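Local coordinates for cellulose-binding protein (PDB 2X32) that probably binds and carries long-chain polyisoprenoid lipids through its YceI-like domain, which holds an octaprenyl diphosphate, and is implicated in plant cell wall breakdown, at residues L94-S105 against I117-A128. Sequence-based numbering, arbitrary orientation.
Sequences LAVGEDMLVDVS and IDTQLNVQRLSA. With OTP ((2E,6E,10E,14E,18E,22E,26E)-3,7,11,15,19,23,27,31-octamethyldotriaconta-2,6,10,14,18,22,26,30-octaenyl trihydrogen diphosphate), chain C.
Residues 99-105 and 117-125 belong to the antiparallel hairpin of strands 99-109 and 115-125, whose second strand lines the far, hydrocarbon end of the polyprenyl pocket in this YceI-like domain. Paired backbone bonds zip the strands together: Met100 with Val123, Val102 with Leu121, Val104 with Thr119. The side chains of these pairs share the apolar face, where Val123 CG2 sits 3.8 Å from both Val102 CG2 and OTP C3. Leu121 CD1 touches Val104 CG1 at 3.8 Å and also reaches C3 of the lipid, while Thr119 turns its methyl to the chain, because OG1 lies anti to the backbone N (chi1 -164°). Ile117 CD1 meets OTP C18 at 3.8 Å.

The other face is mostly polar, with Leu101 lodged between Gln120 and Asn122. Gln120 lies alongside Asp103, amide and carboxylate nearly coplanar, and its NE2 gives a 2.8 Å bond to the syn lone pair of Asp103 OD1. In one of two Asp99 conformers, Asn122 ND2 makes a bent hydrogen bond (135°) to the anti lone pair of OD2; Gln136 is its second acceptor. Ser105 OG donates to Asp118 OD1.

At the end of strand 117-125, Arg125 packs CB and CG against Ala95 O and Val96 CA, then bends at chi3, bringing NE into a bent hydrogen bond (2.9 Å, 133°) to Leu94 O from above its carbonyl plane. Carbonyls of Leu94, Ser127 and Val91 each accept from the buried guanidinium, while strand 117-125 meets the lipid chain with apolar atoms.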
loop_
_atom_site.group_PDB
_atom_site.type_symbol
_atom_site.label_atom_id
_atom_site.label_comp_id
_atom_site.label_asym_id
_atom_site.label_seq_id
_atom_site.Cartn_x
_atom_site.Cartn_y
_atom_site.Cartn_z
ATOM N N LEU A 94 2.667 -6.699 23.306
ATOM C CA LEU A 94 4.046 -6.426 22.905
ATOM C C LEU A 94 4.672 -5.490 23.874
ATOM O O LEU A 94 4.117 -4.457 24.228
ATOM C CB LEU A 94 4.073 -5.791 21.516
ATOM C CG LEU A 94 3.775 -6.683 20.357
ATOM C CD1 LEU A 94 3.751 -5.793 19.119
ATOM C CD2 LEU A 94 4.950 -7.681 20.206
ATOM N N ALA A 95 5.847 -5.852 24.364
ATOM C CA ALA A 95 6.619 -4.955 25.166
ATOM C C ALA A 95 7.207 -3.884 24.294
ATOM O O ALA A 95 7.379 -4.072 23.080
ATOM C CB ALA A 95 7.747 -5.750 25.885
ATOM N N VAL A 96 7.532 -2.745 24.905
ATOM C CA VAL A 96 8.159 -1.686 24.158
ATOM C C VAL A 96 9.470 -2.216 23.574
ATOM O O VAL A 96 10.294 -2.853 24.266
ATOM C CB VAL A 96 8.353 -0.429 25.004
ATOM C CG1 VAL A 96 9.202 0.588 24.286
ATOM C CG2 VAL A 96 6.994 0.139 25.354
ATOM N N GLY A 97 9.622 -2.000 22.260
ATOM C CA GLY A 97 10.752 -2.481 21.477
ATOM C C GLY A 97 10.590 -3.905 20.906
ATOM O O GLY A 97 11.371 -4.300 20.054
ATOM N N GLU A 98 9.598 -4.658 21.373
ATOM C CA GLU A 98 9.376 -6.035 20.918
ATOM C C GLU A 98 8.649 -6.021 19.562
ATOM O O GLU A 98 7.790 -5.173 19.313
ATOM C CB GLU A 98 8.522 -6.784 21.958
ATOM C CG GLU A 98 8.265 -8.311 21.692
ATOM C CD GLU A 98 7.383 -9.049 22.767
ATOM O OE1 GLU A 98 6.900 -8.480 23.798
ATOM O OE2 GLU A 98 7.176 -10.282 22.548
ATOM N N ASP A 99 8.949 -7.006 18.722
ATOM C CA ASP A 99 8.229 -7.238 17.481
ATOM C C ASP A 99 7.514 -8.573 17.488
ATOM O O ASP A 99 7.757 -9.435 18.345
ATOM C CB ASP A 99 9.193 -7.228 16.315
ATOM C CG ASP A 99 9.832 -8.589 16.079
ATOM O OD1 ASP A 99 10.320 -9.293 17.024
ATOM O OD2 ASP A 99 9.858 -8.951 14.947
ATOM N N MET A 100 6.628 -8.737 16.539
ATOM C CA MET A 100 6.022 -10.020 16.257
ATOM C C MET A 100 5.730 -10.082 14.779
ATOM O O MET A 100 5.531 -9.044 14.116
ATOM C CB MET A 100 4.753 -10.238 17.065
ATOM C CG MET A 100 3.692 -9.195 16.809
ATOM S SD MET A 100 2.362 -9.433 17.974
ATOM C CE MET A 100 1.151 -8.313 17.230
ATOM N N LEU A 101 5.716 -11.289 14.253
ATOM C CA LEU A 101 5.279 -11.576 12.885
ATOM C C LEU A 101 3.797 -11.924 12.910
ATOM O O LEU A 101 3.354 -12.758 13.752
ATOM C CB LEU A 101 6.062 -12.757 12.321
ATOM C CG LEU A 101 7.536 -12.596 12.268
ATOM C CD1 LEU A 101 8.214 -13.938 11.724
ATOM C CD2 LEU A 101 7.881 -11.387 11.418
ATOM N N VAL A 102 3.041 -11.383 11.970
ATOM C CA VAL A 102 1.600 -11.663 11.870
ATOM C C VAL A 102 1.320 -12.108 10.453
ATOM O O VAL A 102 1.615 -11.383 9.526
ATOM C CB VAL A 102 0.755 -10.388 12.208
ATOM C CG1 VAL A 102 -0.765 -10.684 12.285
ATOM C CG2 VAL A 102 1.193 -9.754 13.532
ATOM N N ASP A 103 0.796 -13.308 10.270
ATOM C CA ASP A 103 0.386 -13.823 8.961
ATOM C C ASP A 103 -1.044 -13.341 8.730
ATOM O O ASP A 103 -1.932 -13.681 9.531
ATOM C CB ASP A 103 0.433 -15.332 9.003
ATOM C CG ASP A 103 1.856 -15.876 9.171
ATOM O OD1 ASP A 103 2.758 -15.291 8.558
ATOM O OD2 ASP A 103 1.991 -16.881 9.894
ATOM N N VAL A 104 -1.215 -12.473 7.748
ATOM C CA VAL A 104 -2.516 -11.840 7.446
ATOM C C VAL A 104 -3.087 -12.274 6.123
ATOM O O VAL A 104 -2.383 -12.571 5.185
ATOM C CB VAL A 104 -2.401 -10.287 7.476
ATOM C CG1 VAL A 104 -1.790 -9.784 8.748
ATOM C CG2 VAL A 104 -1.616 -9.739 6.284
ATOM N N SER A 105 -4.427 -12.227 6.046
ATOM C CA SER A 105 -5.139 -12.275 4.804
ATOM C C SER A 105 -5.769 -10.887 4.719
ATOM O O SER A 105 -6.766 -10.587 5.424
ATOM C CB SER A 105 -6.241 -13.341 4.821
ATOM O OG SER A 105 -5.627 -14.593 4.844
ATOM N N ILE A 117 -4.519 -10.470 -0.098
ATOM C CA ILE A 117 -3.033 -10.546 -0.040
ATOM C C ILE A 117 -2.707 -11.344 1.181
ATOM O O ILE A 117 -2.992 -10.938 2.302
ATOM C CB ILE A 117 -2.404 -9.149 0.025
ATOM C CG1 ILE A 117 -2.767 -8.362 -1.220
ATOM C CG2 ILE A 117 -0.831 -9.257 0.266
ATOM C CD1 ILE A 117 -2.261 -6.955 -1.148
ATOM N N ASP A 118 -2.166 -12.544 0.964
ATOM C CA ASP A 118 -1.713 -13.407 2.033
ATOM C C ASP A 118 -0.227 -13.102 2.238
ATOM O O ASP A 118 0.607 -13.393 1.375
ATOM C CB ASP A 118 -1.913 -14.891 1.640
ATOM C CG ASP A 118 -3.375 -15.275 1.595
ATOM O OD1 ASP A 118 -4.058 -15.103 2.644
ATOM O OD2 ASP A 118 -3.845 -15.765 0.520
ATOM N N THR A 119 0.089 -12.427 3.327
ATOM C CA THR A 119 1.487 -11.996 3.526
ATOM C C THR A 119 1.770 -11.930 5.009
ATOM O O THR A 119 0.900 -12.123 5.865
ATOM C CB THR A 119 1.762 -10.658 2.849
ATOM O OG1 THR A 119 3.186 -10.436 2.720
ATOM C CG2 THR A 119 1.132 -9.503 3.645
ATOM N N GLN A 120 3.008 -11.627 5.350
ATOM C CA GLN A 120 3.424 -11.562 6.723
ATOM C C GLN A 120 3.853 -10.117 7.022
ATOM O O GLN A 120 4.599 -9.507 6.226
ATOM C CB GLN A 120 4.620 -12.504 6.925
ATOM C CG GLN A 120 4.972 -12.711 8.299
ATOM C CD GLN A 120 5.999 -13.882 8.362
ATOM O OE1 GLN A 120 7.141 -13.701 7.904
ATOM N NE2 GLN A 120 5.586 -15.091 8.778
ATOM N N LEU A 121 3.327 -9.604 8.122
ATOM C CA LEU A 121 3.642 -8.256 8.597
ATOM C C LEU A 121 4.508 -8.335 9.826
ATOM O O LEU A 121 4.432 -9.284 10.617
ATOM C CB LEU A 121 2.395 -7.453 8.917
ATOM C CG LEU A 121 1.389 -7.367 7.758
ATOM C CD1 LEU A 121 0.132 -6.526 8.205
ATOM C CD2 LEU A 121 1.978 -6.786 6.468
ATOM N N ASN A 122 5.393 -7.334 9.942
ATOM C CA ASN A 122 6.174 -7.109 11.115
ATOM C C ASN A 122 5.503 -5.989 11.903
ATOM O O ASN A 122 5.223 -4.921 11.350
ATOM C CB ASN A 122 7.613 -6.720 10.766
ATOM C CG ASN A 122 8.482 -6.666 11.980
ATOM O OD1 ASN A 122 8.450 -5.669 12.750
ATOM N ND2 ASN A 122 9.267 -7.756 12.225
ATOM N N VAL A 123 5.177 -6.275 13.160
ATOM C CA VAL A 123 4.590 -5.304 14.047
ATOM C C VAL A 123 5.530 -5.097 15.222
ATOM O O VAL A 123 5.869 -6.058 15.919
ATOM C CB VAL A 123 3.226 -5.766 14.565
ATOM C CG1 VAL A 123 2.611 -4.685 15.567
ATOM C CG2 VAL A 123 2.274 -6.094 13.393
ATOM N N GLN A 124 5.952 -3.871 15.437
ATOM C CA GLN A 124 6.865 -3.564 16.535
ATOM C C GLN A 124 6.289 -2.447 17.378
ATOM O O GLN A 124 5.820 -1.417 16.836
ATOM C CB GLN A 124 8.237 -3.173 16.010
ATOM C CG GLN A 124 9.257 -2.990 17.151
ATOM C CD GLN A 124 10.655 -2.571 16.667
ATOM O OE1 GLN A 124 10.823 -1.902 15.641
ATOM N NE2 GLN A 124 11.629 -2.933 17.456
ATOM N N ARG A 125 6.316 -2.629 18.701
ATOM C CA ARG A 125 5.891 -1.571 19.605
ATOM C C ARG A 125 7.027 -0.570 19.816
ATOM O O ARG A 125 8.156 -0.941 20.154
ATOM C CB ARG A 125 5.429 -2.103 20.968
ATOM C CG ARG A 125 5.014 -0.973 21.879
ATOM C CD ARG A 125 4.468 -1.425 23.207
ATOM N NE ARG A 125 3.146 -2.048 23.041
ATOM C CZ ARG A 125 2.024 -1.381 22.803
ATOM N NH1 ARG A 125 1.987 -0.046 22.732
ATOM N NH2 ARG A 125 0.898 -2.059 22.599
ATOM N N LEU A 126 6.738 0.709 19.614
ATOM C CA LEU A 126 7.706 1.744 19.823
ATOM C C LEU A 126 7.589 2.494 21.120
ATOM O O LEU A 126 8.578 3.038 21.630
ATOM C CB LEU A 126 7.649 2.734 18.654
ATOM C CG LEU A 126 7.853 2.186 17.259
ATOM C CD1 LEU A 126 7.831 3.338 16.265
ATOM C CD2 LEU A 126 9.152 1.438 17.123
ATOM N N SER A 127 6.376 2.542 21.681
ATOM C CA SER A 127 6.130 3.226 22.940
ATOM C C SER A 127 4.810 2.683 23.492
ATOM O O SER A 127 4.173 1.805 22.881
ATOM C CB SER A 127 5.936 4.713 22.683
ATOM O OG SER A 127 4.668 5.012 22.097
ATOM N N ALA A 128 4.340 3.256 24.605
ATOM C CA ALA A 128 3.060 2.822 25.175
ATOM C C ALA A 128 1.882 3.059 24.267
ATOM O O ALA A 128 0.877 2.382 24.414
ATOM C CB ALA A 128 2.797 3.494 26.534
HETATM O O7 OTP C . 10.821 5.817 -20.621
HETATM P P2 OTP C . 9.977 7.060 -20.725
HETATM O O5 OTP C . 9.658 7.438 -22.160
HETATM O O6 OTP C . 10.443 8.205 -19.866
HETATM O O4 OTP C . 8.513 6.580 -20.133
HETATM P P1 OTP C . 7.819 7.052 -18.753
HETATM O O2 OTP C . 8.507 6.246 -17.668
HETATM O O3 OTP C . 7.573 8.543 -18.639
HETATM O O1 OTP C . 6.342 6.390 -18.710
HETATM C C40 OTP C . 6.265 4.960 -18.541
HETATM C C39 OTP C . 5.509 4.611 -17.252
HETATM C C37 OTP C . 5.938 3.721 -16.378
HETATM C C38 OTP C . 7.247 2.923 -16.439
HETATM C C36 OTP C . 5.083 3.406 -15.154
HETATM C C35 OTP C . 4.404 2.062 -15.190
HETATM C C34 OTP C . 3.649 1.791 -13.875
HETATM C C32 OTP C . 3.507 0.595 -13.290
HETATM C C33 OTP C . 4.174 -0.633 -13.811
HETATM C C31 OTP C . 2.776 0.554 -11.940
HETATM C C30 OTP C . 1.581 -0.356 -11.809
HETATM C C29 OTP C . 1.029 -0.372 -10.388
HETATM C C27 OTP C . 0.522 -1.446 -9.791
HETATM C C28 OTP C . 0.304 -2.798 -10.464
HETATM C C26 OTP C . 0.144 -1.420 -8.326
HETATM C C25 OTP C . 0.443 -0.146 -7.565
HETATM C C24 OTP C . 0.447 -0.303 -6.035
HETATM C C22 OTP C . -0.537 0.042 -5.207
HETATM C C23 OTP C . -1.793 0.784 -5.592
HETATM C C21 OTP C . -0.366 -0.269 -3.748
HETATM C C20 OTP C . -1.314 -1.389 -3.243
HETATM C C19 OTP C . -1.189 -1.673 -1.745
HETATM C C17 OTP C . -0.579 -2.719 -1.190
HETATM C C18 OTP C . -0.054 -3.915 -1.904
HETATM C C16 OTP C . -0.392 -2.730 0.320
HETATM C C15 OTP C . -1.063 -3.898 0.983
HETATM C C14 OTP C . -1.173 -3.703 2.474
HETATM C C12 OTP C . -1.074 -4.691 3.397
HETATM C C13 OTP C . -0.768 -6.136 3.007
HETATM C C11 OTP C . -1.240 -4.440 4.860
HETATM C C10 OTP C . -1.333 -3.039 5.316
HETATM C C9 OTP C . -1.238 -2.809 6.825
HETATM C C7 OTP C . -2.248 -2.512 7.658
HETATM C C8 OTP C . -3.678 -2.214 7.254
HETATM C C6 OTP C . -1.938 -2.413 9.134
HETATM C C5 OTP C . -2.260 -3.669 9.921
HETATM C C4 OTP C . -2.034 -3.506 11.395
HETATM C C2 OTP C . -1.560 -4.482 12.177
HETATM C C3 OTP C . -1.190 -5.875 11.800
HETATM C C1 OTP C . -1.410 -4.188 13.643
#